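Local structure of peptidyl-prolyl cis-trans isomerase (Hirschia baltica, 5EX2) at residues P22-V26 with R52-R56; T30-V35 with V197-T202; I43-V48 with Y185-G189. The protein probably catalyses the cis-trans isomerisation of peptide bonds preceding proline, acting as a cyclophilin-type folding helper of the periplasm. All coordinates share one frame; numbering follows the deposited sequence. Where two conformers were deposited one is given.

Contact 1: residues P22-V26 with R52-R56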
loop_
_atom_site.group_PDB
_atom_site.type_symbol
_atom_site.label_atom_id
_atom_site.label_comp_id
_atom_site.label_asym_id
_atom_site.label_seq_id
_atom_site.Cartn_x
_atom_site.Cartn_y
_atom_site.Cartn_z
ATOM N N PRO A 22 -2.736 -11.933 -8.532
ATOM C CA PRO A 22 -3.781 -12.200 -7.533
ATOM C C PRO A 22 -3.251 -12.530 -6.133
ATOM O O PRO A 22 -3.959 -12.248 -5.174
ATOM C CB PRO A 22 -4.531 -13.415 -8.111
ATOM C CG PRO A 22 -4.213 -13.457 -9.524
ATOM C CD PRO A 22 -2.907 -12.747 -9.749
ATOM N N ASP A 23 -2.051 -13.087 -6.010
ATOM C CA ASP A 23 -1.502 -13.374 -4.694
ATOM C C ASP A 23 -0.959 -12.101 -4.027
ATOM O O ASP A 23 -0.546 -12.150 -2.873
ATOM C CB ASP A 23 -0.404 -14.440 -4.779
ATOM C CG ASP A 23 -0.283 -15.249 -3.499
ATOM O OD1 ASP A 23 -1.329 -15.594 -2.901
ATOM O OD2 ASP A 23 0.847 -15.549 -3.068
ATOM N N ASN A 24 -0.938 -10.982 -4.744
ATOM C CA ASN A 24 -0.577 -9.699 -4.140
ATOM C C ASN A 24 -1.791 -8.800 -3.945
ATOM O O ASN A 24 -1.644 -7.612 -3.706
ATOM C CB ASN A 24 0.448 -8.952 -5.003
ATOM C CG ASN A 24 1.784 -9.636 -5.056
ATOM O OD1 ASN A 24 2.084 -10.501 -4.251
ATOM N ND2 ASN A 24 2.603 -9.245 -6.023
ATOM N N LEU A 25 -2.993 -9.357 -4.058
ATOM C CA LEU A 25 -4.206 -8.550 -4.029
ATOM C C LEU A 25 -5.145 -9.049 -2.948
ATOM O O LEU A 25 -5.567 -10.198 -2.966
ATOM C CB LEU A 25 -4.901 -8.584 -5.390
ATOM C CG LEU A 25 -6.120 -7.688 -5.604
ATOM C CD1 LEU A 25 -5.801 -6.217 -5.371
ATOM C CD2 LEU A 25 -6.647 -7.894 -7.029
ATOM N N VAL A 26 -5.486 -8.151 -2.033
ATOM C CA VAL A 26 -6.322 -8.473 -0.892
ATOM C C VAL A 26 -7.588 -7.645 -0.950
ATOM O O VAL A 26 -7.550 -6.449 -1.230
ATOM C CB VAL A 26 -5.598 -8.166 0.433
ATOM C CG1 VAL A 26 -6.326 -8.803 1.612
ATOM C CG2 VAL A 26 -4.133 -8.599 0.369
ATOM N N ARG A 52 -0.702 -12.195 4.310
ATOM C CA ARG A 52 -1.338 -13.350 3.670
ATOM C C ARG A 52 -1.722 -14.412 4.691
ATOM O O ARG A 52 -2.824 -14.965 4.649
ATOM C CB ARG A 52 -0.422 -13.987 2.629
ATOM C CG ARG A 52 -0.138 -13.131 1.425
ATOM C CD ARG A 52 0.355 -13.977 0.263
ATOM N NE ARG A 52 0.915 -13.136 -0.785
ATOM C CZ ARG A 52 2.210 -12.901 -0.947
ATOM N NH1 ARG A 52 3.117 -13.459 -0.151
ATOM N NH2 ARG A 52 2.600 -12.109 -1.930
ATOM N N LYS A 53 -0.808 -14.700 5.598
ATOM C CA LYS A 53 -1.030 -15.688 6.635
ATOM C C LYS A 53 -2.223 -15.312 7.503
ATOM O O LYS A 53 -3.100 -16.135 7.739
ATOM C CB LYS A 53 0.240 -15.825 7.474
ATOM C CG LYS A 53 0.150 -16.766 8.651
ATOM C CD LYS A 53 1.468 -16.770 9.431
ATOM C CE LYS A 53 1.387 -17.638 10.681
ATOM N NZ LYS A 53 1.403 -19.091 10.364
ATOM N N VAL A 54 -2.264 -14.078 7.993
ATOM C CA VAL A 54 -3.355 -13.682 8.885
ATOM C C VAL A 54 -4.695 -13.680 8.137
ATOM O O VAL A 54 -5.703 -14.169 8.641
ATOM C CB VAL A 54 -3.070 -12.305 9.530
ATOM C CG1 VAL A 54 -4.224 -11.865 10.413
ATOM C CG2 VAL A 54 -1.797 -12.371 10.355
ATOM N N VAL A 55 -4.705 -13.171 6.915
ATOM C CA VAL A 55 -5.920 -13.177 6.117
ATOM C C VAL A 55 -6.458 -14.599 6.021
ATOM O O VAL A 55 -7.645 -14.842 6.249
ATOM C CB VAL A 55 -5.669 -12.581 4.695
ATOM C CG1 VAL A 55 -6.844 -12.866 3.763
ATOM C CG2 VAL A 55 -5.430 -11.092 4.780
ATOM N N ARG A 56 -5.572 -15.548 5.739
ATOM C CA ARG A 56 -5.982 -16.925 5.487
ATOM C C ARG A 56 -6.420 -17.672 6.743
ATOM O O ARG A 56 -7.005 -18.729 6.638
ATOM C CB ARG A 56 -4.853 -17.670 4.764
ATOM C CG ARG A 56 -4.827 -17.298 3.310
ATOM C CD ARG A 56 -3.538 -17.670 2.667
ATOM N NE ARG A 56 -3.628 -17.420 1.241
ATOM C CZ ARG A 56 -2.591 -17.232 0.438
ATOM N NH1 ARG A 56 -1.352 -17.231 0.921
ATOM N NH2 ARG A 56 -2.802 -17.026 -0.851
HETATM O O HOH W 1 0.800 -17.321 -1.129
#
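The guanidinium of R52 is held at its edge by D23 O and N24 OD1 and over one face by D23 OD2. NE donates a nearly straight bond to D23 O (2.7 Å, 164° at the hydrogen), while NH2 donates in the plane of the group to N24 OD1 at 2.9 Å, meeting that amide oxygen almost along its C=O axis. A weak second bond from NH2 reaches D23 O. D23 OD2 lies toward the rim of the face, with the carboxylate and guanidinium planes only 8° apart. It stands 3.3 Å from R52 NE with no N-H pointing at it, a salt bridge of charge alone. With CG swung away from its backbone N (chi1 -152°), D23 also offers OD1 to R56 NH2, which meets it at 2.9 Å nearly in line with the C-O bond, the oxygen lying somewhat out of the guanidinium plane. Water 1 gives a proton to D23 OD2 and accepts one from R56 NH1. S220 adds a hydrogen bond to D23 OD1 and D221 a salt bridge to R56 NE, so the network runs on into the loop that follows strand 212-218. Beneath the charges, V26 CG1 touches V55 CG2 at 4.0 Å, and M218 packs against both valines. Two arginines one helical turn apart thus clasp the turn that leads into strand 25-30, joining helix 45-57 to the beta barrel of the cyclophilin fold.

Contact 2: residues T30-V35 with V197-T202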
loop_
_atom_site.group_PDB
_atom_site.type_symbol
_atom_site.label_atom_id
_atom_site.label_comp_id
_atom_site.label_asym_id
_atom_site.label_seq_id
_atom_site.Cartn_x
_atom_site.Cartn_y
_atom_site.Cartn_z
ATOM N N THR A 30 -15.344 -3.657 4.239
ATOM C CA THR A 30 -15.613 -2.940 5.475
ATOM C C THR A 30 -17.062 -2.480 5.486
ATOM O O THR A 30 -17.754 -2.503 4.451
ATOM C CB THR A 30 -14.703 -1.697 5.668
ATOM O OG1 THR A 30 -15.251 -0.590 4.938
ATOM C CG2 THR A 30 -13.275 -1.963 5.231
ATOM N N THR A 31 -17.517 -2.020 6.648
ATOM C CA THR A 31 -18.849 -1.505 6.766
ATOM C C THR A 31 -19.025 -0.143 6.092
ATOM O O THR A 31 -20.110 0.410 6.121
ATOM C CB THR A 31 -19.282 -1.442 8.248
ATOM O OG1 THR A 31 -18.225 -0.881 9.032
ATOM C CG2 THR A 31 -19.589 -2.838 8.764
ATOM N N LYS A 32 -17.960 0.383 5.481
ATOM C CA LYS A 32 -18.061 1.594 4.663
ATOM C C LYS A 32 -17.789 1.319 3.187
ATOM O O LYS A 32 -17.753 2.244 2.374
ATOM C CB LYS A 32 -17.093 2.660 5.176
ATOM C CG LYS A 32 -17.566 3.371 6.434
ATOM C CD LYS A 32 -18.700 4.349 6.149
ATOM C CE LYS A 32 -19.164 5.049 7.409
ATOM N NZ LYS A 32 -19.607 4.078 8.439
ATOM N N GLY A 33 -17.610 0.046 2.846
ATOM C CA GLY A 33 -17.323 -0.347 1.476
ATOM C C GLY A 33 -16.030 -1.136 1.362
ATOM O O GLY A 33 -15.381 -1.511 2.357
ATOM N N VAL A 34 -15.649 -1.403 0.118
ATOM C CA VAL A 34 -14.538 -2.295 -0.169
ATOM C C VAL A 34 -13.236 -1.527 -0.392
ATOM O O VAL A 34 -13.223 -0.427 -0.934
ATOM C CB VAL A 34 -14.854 -3.177 -1.398
ATOM C CG1 VAL A 34 -14.910 -2.362 -2.693
ATOM C CG2 VAL A 34 -13.854 -4.317 -1.505
ATOM N N VAL A 35 -12.152 -2.135 0.076
ATOM C CA VAL A 35 -10.809 -1.635 -0.084
ATOM C C VAL A 35 -10.002 -2.760 -0.733
ATOM O O VAL A 35 -9.940 -3.870 -0.206
ATOM C CB VAL A 35 -10.179 -1.218 1.267
ATOM C CG1 VAL A 35 -8.788 -0.667 1.060
ATOM C CG2 VAL A 35 -11.064 -0.192 1.995
ATOM N N VAL A 197 -13.070 5.102 0.899
ATOM C CA VAL A 197 -13.695 4.276 1.934
ATOM C C VAL A 197 -12.930 4.438 3.252
ATOM O O VAL A 197 -13.540 4.664 4.313
ATOM C CB VAL A 197 -13.743 2.796 1.515
ATOM C CG1 VAL A 197 -14.134 1.901 2.675
ATOM C CG2 VAL A 197 -14.716 2.611 0.365
ATOM N N ALA A 198 -11.601 4.344 3.206
ATOM C CA ALA A 198 -10.772 4.492 4.401
ATOM C C ALA A 198 -11.006 5.846 5.051
ATOM O O ALA A 198 -11.025 5.969 6.281
ATOM C CB ALA A 198 -9.294 4.312 4.047
ATOM N N LYS A 199 -11.119 6.887 4.226
ATOM C CA LYS A 199 -11.352 8.239 4.720
ATOM C C LYS A 199 -12.745 8.430 5.296
ATOM O O LYS A 199 -13.017 9.445 5.916
ATOM C CB LYS A 199 -11.121 9.268 3.610
ATOM C CG LYS A 199 -9.691 9.455 3.201
ATOM C CD LYS A 199 -9.662 10.528 2.109
ATOM C CE LYS A 199 -8.296 10.944 1.659
ATOM N NZ LYS A 199 -8.440 11.907 0.518
ATOM N N SER A 200 -13.635 7.466 5.095
ATOM C CA SER A 200 -15.000 7.575 5.601
ATOM C C SER A 200 -15.201 6.755 6.876
ATOM O O SER A 200 -16.273 6.816 7.478
ATOM C CB SER A 200 -16.015 7.135 4.535
ATOM O OG SER A 200 -16.026 5.730 4.353
ATOM N N LEU A 201 -14.219 5.940 7.260
ATOM C CA LEU A 201 -14.361 5.132 8.475
ATOM C C LEU A 201 -14.557 6.048 9.680
ATOM O O LEU A 201 -13.958 7.125 9.753
ATOM C CB LEU A 201 -13.154 4.213 8.657
ATOM C CG LEU A 201 -12.967 3.166 7.551
ATOM C CD1 LEU A 201 -11.634 2.508 7.624
ATOM C CD2 LEU A 201 -14.045 2.102 7.650
ATOM N N THR A 202 -15.409 5.612 10.605
ATOM C CA THR A 202 -15.827 6.447 11.718
ATOM C C THR A 202 -14.646 6.797 12.624
ATOM O O THR A 202 -13.890 5.924 13.062
ATOM C CB THR A 202 -16.928 5.740 12.511
ATOM O OG1 THR A 202 -18.049 5.516 11.645
ATOM C CG2 THR A 202 -17.397 6.577 13.663
HETATM O O HOH W 2 -17.606 4.938 2.277
HETATM O O HOH W 3 -21.010 5.875 10.160
#
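The methyls of V197 press mainly on oxygens, T30 OG1, G33 O and V34 O, of the hairpin between strands 25-30 and 33-39 of the cyclophilin barrel, and no direct hydrogen bond crosses the contact. With CG1 anti to the backbone N (chi1 169°), this methyl enters the bend of the hairpin, 3.5 Å from T30 OG1 and 3.6 Å from G33 O, and also meets V35 CG2 on the barrel side. The other methyl, CG2, rests against V34 O at 3.6 Å. T30 and G33 are the ends of a type I turn, tightened by the T30 hydroxyl, which donates to G33 O and accepts from K32 N in an ST turn. G33 O therefore receives two bonds, from T30 N and T30 OG1. At its positive phi (123°) G33 has no CB to be jammed against the preceding carbonyl oxygen or pressed on V197 CG2. On the outer side, in one of its two conformers, K32 runs its bent chain along S200: CB lies 3.4 Å from S200 OG, and CG sits on L201 CD2. In that conformer D211 takes the ammonium in a salt bridge, and water 3 accepts from NZ while bonding weakly to T202 OG1. S200 OG turns back to donate to V197 O, leaving its oxygen to accept from water 2, which stands 2.7 Å from S200 OG and gives its other proton to K32 O.

Contact 3: residues I43-V48 with Y185-G189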
loop_
_atom_site.group_PDB
_atom_site.type_symbol
_atom_site.label_atom_id
_atom_site.label_comp_id
_atom_site.label_asym_id
_atom_site.label_seq_id
_atom_site.Cartn_x
_atom_site.Cartn_y
_atom_site.Cartn_z
ATOM N N ILE A 43 9.140 -4.455 -0.978
ATOM C CA ILE A 43 9.300 -3.382 -0.008
ATOM C C ILE A 43 9.327 -3.926 1.426
ATOM O O ILE A 43 10.137 -3.498 2.253
ATOM C CB ILE A 43 8.182 -2.336 -0.179
ATOM C CG1 ILE A 43 8.302 -1.685 -1.563
ATOM C CG2 ILE A 43 8.232 -1.303 0.939
ATOM C CD1 ILE A 43 7.175 -0.743 -1.915
ATOM N N ALA A 44 8.451 -4.880 1.712
ATOM C CA ALA A 44 8.357 -5.455 3.049
ATOM C C ALA A 44 7.995 -6.935 2.953
ATOM O O ALA A 44 6.867 -7.319 3.221
ATOM C CB ALA A 44 7.340 -4.695 3.869
ATOM N N PRO A 45 8.962 -7.773 2.543
ATOM C CA PRO A 45 8.641 -9.172 2.243
ATOM C C PRO A 45 8.036 -9.944 3.414
ATOM O O PRO A 45 7.083 -10.695 3.220
ATOM C CB PRO A 45 9.995 -9.783 1.869
ATOM C CG PRO A 45 11.028 -8.809 2.296
ATOM C CD PRO A 45 10.380 -7.463 2.298
ATOM N N ASN A 46 8.578 -9.778 4.616
ATOM C CA ASN A 46 8.069 -10.555 5.743
ATOM C C ASN A 46 6.705 -10.063 6.192
ATOM O O ASN A 46 5.872 -10.841 6.642
ATOM C CB ASN A 46 9.062 -10.526 6.900
ATOM C CG ASN A 46 10.338 -11.251 6.566
ATOM O OD1 ASN A 46 10.317 -12.303 5.926
ATOM N ND2 ASN A 46 11.464 -10.697 6.989
ATOM N N HIS A 47 6.446 -8.769 6.072
ATOM C CA HIS A 47 5.108 -8.280 6.391
ATOM C C HIS A 47 4.083 -8.762 5.387
ATOM O O HIS A 47 2.977 -9.125 5.764
ATOM C CB HIS A 47 5.096 -6.758 6.468
ATOM C CG HIS A 47 5.563 -6.235 7.788
ATOM N ND1 HIS A 47 6.893 -6.214 8.140
ATOM C CD2 HIS A 47 4.880 -5.761 8.857
ATOM C CE1 HIS A 47 7.014 -5.733 9.369
ATOM N NE2 HIS A 47 5.808 -5.452 9.825
ATOM N N VAL A 48 4.447 -8.793 4.114
ATOM C CA VAL A 48 3.524 -9.297 3.103
ATOM C C VAL A 48 3.182 -10.761 3.369
ATOM O O VAL A 48 2.014 -11.162 3.265
ATOM C CB VAL A 48 4.119 -9.101 1.689
ATOM C CG1 VAL A 48 3.415 -9.952 0.631
ATOM C CG2 VAL A 48 4.070 -7.627 1.331
ATOM N N TYR A 185 7.795 2.847 10.559
ATOM C CA TYR A 185 6.707 1.871 10.524
ATOM C C TYR A 185 6.832 1.072 9.243
ATOM O O TYR A 185 7.316 1.574 8.226
ATOM C CB TYR A 185 5.327 2.543 10.589
ATOM C CG TYR A 185 5.090 3.176 11.922
ATOM C CD1 TYR A 185 5.676 4.383 12.241
ATOM C CD2 TYR A 185 4.319 2.544 12.893
ATOM C CE1 TYR A 185 5.507 4.963 13.480
ATOM C CE2 TYR A 185 4.136 3.117 14.148
ATOM C CZ TYR A 185 4.737 4.327 14.428
ATOM O OH TYR A 185 4.560 4.899 15.675
ATOM N N SER A 186 6.386 -0.174 9.288
ATOM C CA SER A 186 6.530 -1.079 8.160
ATOM C C SER A 186 5.381 -0.943 7.175
ATOM O O SER A 186 4.363 -1.597 7.306
ATOM C CB SER A 186 6.622 -2.523 8.657
ATOM O OG SER A 186 7.643 -2.687 9.619
ATOM N N SER A 187 5.537 -0.086 6.182
ATOM C CA SER A 187 4.547 -0.002 5.118
ATOM C C SER A 187 4.687 -1.214 4.202
ATOM O O SER A 187 5.788 -1.669 3.919
ATOM C CB SER A 187 4.697 1.308 4.346
ATOM O OG SER A 187 6.042 1.506 3.978
ATOM N N TRP A 188 3.557 -1.754 3.772
ATOM C CA TRP A 188 3.570 -3.038 3.073
ATOM C C TRP A 188 2.579 -3.164 1.946
ATOM O O TRP A 188 2.598 -4.164 1.243
ATOM C CB TRP A 188 3.316 -4.179 4.051
ATOM C CG TRP A 188 2.081 -4.081 4.936
ATOM C CD1 TRP A 188 2.042 -3.673 6.247
ATOM C CD2 TRP A 188 0.730 -4.453 4.603
ATOM N NE1 TRP A 188 0.765 -3.750 6.729
ATOM C CE2 TRP A 188 -0.062 -4.220 5.745
ATOM C CE3 TRP A 188 0.109 -4.943 3.452
ATOM C CZ2 TRP A 188 -1.435 -4.483 5.775
ATOM C CZ3 TRP A 188 -1.269 -5.188 3.487
ATOM C CH2 TRP A 188 -2.011 -4.954 4.635
ATOM N N GLY A 189 1.730 -2.169 1.754
ATOM C CA GLY A 189 0.761 -2.238 0.684
ATOM C C GLY A 189 0.180 -0.889 0.349
ATOM O O GLY A 189 0.553 0.123 0.927
HETATM O O HOH W 4 6.191 -3.674 11.804
#
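H47 lays the face of its imidazole against S186, whose CB stands 3.4 Å from the ring centroid, 20° off the normal, in a close CH-pi contact. The tight packing continues toward the barrel: W188 CB lies 4.0 Å from H47 CB and 4.1 Å from A44 CB, and the methyl of A44 presses on S187 O at 3.4 Å. V48 CG2 lies against W188 O. W188 takes the crowded position at chi1 (53°), and its indole runs on to I37, L39, V156 and M158. At the NE2 corner solvent rather than carbon completes the contact: water 4, on the same side of the ring as S186, lies 2.7 Å from H47 NE2 and 2.8 Å from S186 OG. E95 braces both residues, its carboxylate bonded to H47 ND1 and its backbone N to S186 OG. With an alanine in place of H47, S186 CB would probably lose the ring face it rests on, and water 4 and the E95 carboxylate their imidazole partner. A44, at the N-cap position of helix 45-57, packs against strand 187-191, where W188 and G189 face V156 in a classic beta bulge of the cyclophilin barrel.

From the N terminus, the chain enters the barrel at 22-26, and contact 1 closes a short loop when helix 45-57 returns to that strand at 52-56. Inside this loop lie the first segments of the other two contacts. Contact 2 starts at the following hairpin, 30-35, and closes only at 197-202, so it crosses contact 1. Contact 3 starts at the beginning of the helix, 43-48, and closes at 185-189; it too crosses contact 1 but is nested within contact 2. Contacts 1 and 3 anchor different parts of one helix to the barrel, their centres about 13 Å apart, whereas contact 2 fastens the first hairpin to the end of helix 195-198 and the turn that follows it.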